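Local structure of pyrrolidone-carboxylate peptidase (Deinococcus radiodurans R1, 5Z47) at residues A[5-10]-A[58-63]. The protein probably acts as a cytoplasmic thiol protease that removes an N-terminal pyroglutamyl group from polypeptides, the second residue generally not being proline. Numbering follows the deposited sequence.
Sequences TLLLTG and RLLSEQ
L7 carries the apolar contact between strand 5-10 and helix 58-63, and it does so chiefly through one methyl. CD2 of L7 lies 3.9 Å from CB of L59 and, at the same separation, meets CD2 of L60, whereas CD1 of L7 stays a little farther from CB of L59, at 4.2 Å. The L7 side chain reaches away from the sheet with CG anti to the backbone N (chi1 173°), and it crosses both helix leucines at about a right angle. L59 meets it near the root of its side chain, L60 methyl to methyl. Two residues on, CG2 of T9 approaches CD1 of L59 at 4.3 Å, a looser touch that carries the apolar row along the strand.

At the other end the contact turns polar. No direct hydrogen bond joins the segments; instead a water donates to the backbone O of Q63 over 2.8 Å and also hydrogen-bonds OG1 of T5, 3.0 Å away. This bridge links the start of the strand to the last turn of the helix, where Q63 N bonds to the carbonyl of L59.

Neighbouring elements continue the packing on both flanks: L59 rests on A43 and Q63 on H41 of strand 38-45, while L60 packs on V68 of strand 67-73 and on W156 of helix 148-159. L6 and L8 face the opposite side of the sheet, against helix 194-211. Strand 5-11 runs parallel to both neighbouring strands, and the segment axes of strand and helix are nearly antiparallel, at 161°. Helix 49-63 thus serves as the connection of a beta-alpha-beta crossover from strand 38-45 to strand 67-73, passing over strand 5-11 in the alpha/beta/alpha sandwich of the peptidase C15 family.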
loop_
_atom_site.group_PDB
_atom_site.type_symbol
_atom_site.label_atom_id
_atom_site.label_comp_id
_atom_site.label_asym_id
_atom_site.label_seq_id
_atom_site.Cartn_x
_atom_site.Cartn_y
_atom_site.Cartn_z
ATOM N N THR A 5 29.719 -2.867 26.934
ATOM C CA THR A 5 28.343 -2.402 27.033
ATOM C C THR A 5 27.751 -2.233 25.645
ATOM O O THR A 5 28.368 -1.610 24.780
ATOM C CB THR A 5 28.273 -1.081 27.792
ATOM O OG1 THR A 5 28.753 -1.287 29.130
ATOM C CG2 THR A 5 26.840 -0.546 27.802
ATOM N N LEU A 6 26.567 -2.792 25.431
ATOM C CA LEU A 6 25.773 -2.409 24.272
ATOM C C LEU A 6 24.805 -1.324 24.727
ATOM O O LEU A 6 24.001 -1.544 25.645
ATOM C CB LEU A 6 25.008 -3.586 23.668
ATOM C CG LEU A 6 24.215 -3.146 22.421
ATOM C CD1 LEU A 6 24.353 -4.177 21.324
ATOM C CD2 LEU A 6 22.762 -2.865 22.727
ATOM N N LEU A 7 24.897 -0.149 24.103
ATOM C CA LEU A 7 23.978 0.949 24.382
ATOM C C LEU A 7 22.745 0.770 23.503
ATOM O O LEU A 7 22.857 0.700 22.276
ATOM C CB LEU A 7 24.646 2.297 24.101
ATOM C CG LEU A 7 23.749 3.540 24.194
ATOM C CD1 LEU A 7 23.245 3.763 25.610
ATOM C CD2 LEU A 7 24.464 4.804 23.675
ATOM N N LEU A 8 21.581 0.689 24.138
ATOM C CA LEU A 8 20.314 0.441 23.472
ATOM C C LEU A 8 19.416 1.630 23.748
ATOM O O LEU A 8 19.158 1.946 24.908
ATOM C CB LEU A 8 19.668 -0.848 23.990
ATOM C CG LEU A 8 18.237 -1.125 23.522
ATOM C CD1 LEU A 8 18.257 -1.350 22.003
ATOM C CD2 LEU A 8 17.691 -2.338 24.231
ATOM N N THR A 9 18.969 2.323 22.701
ATOM C CA THR A 9 18.092 3.458 22.942
ATOM C C THR A 9 16.729 3.241 22.292
ATOM O O THR A 9 16.585 2.509 21.312
ATOM C CB THR A 9 18.713 4.786 22.467
ATOM O OG1 THR A 9 18.777 4.811 21.036
ATOM C CG2 THR A 9 20.117 4.959 23.037
ATOM N N GLY A 10 15.716 3.839 22.920
ATOM C CA GLY A 10 14.405 3.990 22.327
ATOM C C GLY A 10 13.960 5.429 22.517
ATOM O O GLY A 10 14.663 6.232 23.115
ATOM N N ARG A 58 25.924 12.511 25.596
ATOM C CA ARG A 58 26.254 12.170 26.976
ATOM C C ARG A 58 26.321 10.659 27.174
ATOM O O ARG A 58 27.231 10.154 27.846
ATOM C CB ARG A 58 25.237 12.802 27.929
ATOM C CG ARG A 58 25.304 12.273 29.344
ATOM C CD ARG A 58 24.283 12.976 30.237
ATOM N NE ARG A 58 24.504 14.420 30.303
ATOM C CZ ARG A 58 25.450 14.990 31.044
ATOM N NH1 ARG A 58 26.267 14.228 31.764
ATOM N NH2 ARG A 58 25.592 16.312 31.061
ATOM N N LEU A 59 25.369 9.915 26.602
ATOM C CA LEU A 59 25.413 8.461 26.728
ATOM C C LEU A 59 26.652 7.891 26.054
ATOM O O LEU A 59 27.308 7.003 26.600
ATOM C CB LEU A 59 24.156 7.828 26.123
ATOM C CG LEU A 59 22.834 8.103 26.832
ATOM C CD1 LEU A 59 21.699 7.767 25.892
ATOM C CD2 LEU A 59 22.716 7.284 28.117
ATOM N N LEU A 60 26.974 8.372 24.849
ATOM C CA LEU A 60 28.157 7.865 24.163
ATOM C C LEU A 60 29.414 8.144 24.974
ATOM O O LEU A 60 30.289 7.280 25.097
ATOM C CB LEU A 60 28.251 8.479 22.762
ATOM C CG LEU A 60 27.131 8.034 21.802
ATOM C CD1 LEU A 60 27.101 8.863 20.508
ATOM C CD2 LEU A 60 27.195 6.541 21.453
ATOM N N SER A 61 29.502 9.337 25.568
ATOM C CA SER A 61 30.673 9.694 26.359
ATOM C C SER A 61 30.697 8.945 27.688
ATOM O O SER A 61 31.736 8.407 28.097
ATOM C CB SER A 61 30.695 11.204 26.596
ATOM O OG SER A 61 31.835 11.589 27.343
ATOM N N GLU A 62 29.566 8.905 28.388
ATOM C CA GLU A 62 29.591 8.368 29.742
ATOM C C GLU A 62 29.558 6.844 29.760
ATOM O O GLU A 62 30.185 6.218 30.626
ATOM C CB GLU A 62 28.434 8.942 30.555
ATOM C CG GLU A 62 28.590 10.422 30.823
ATOM C CD GLU A 62 27.482 10.985 31.681
ATOM O OE1 GLU A 62 26.573 10.212 32.035
ATOM O OE2 GLU A 62 27.516 12.197 31.994
ATOM N N GLN A 63 28.829 6.227 28.831
ATOM C CA GLN A 63 28.715 4.780 28.830
ATOM C C GLN A 63 29.824 4.094 28.046
ATOM O O GLN A 63 30.036 2.891 28.245
ATOM C CB GLN A 63 27.338 4.354 28.302
ATOM C CG GLN A 63 26.183 4.914 29.135
ATOM C CD GLN A 63 26.243 4.500 30.606
ATOM O OE1 GLN A 63 26.522 3.345 30.928
ATOM N NE2 GLN A 63 25.969 5.443 31.497
HETATM O O HOH W 1 31.128 0.505 29.209
#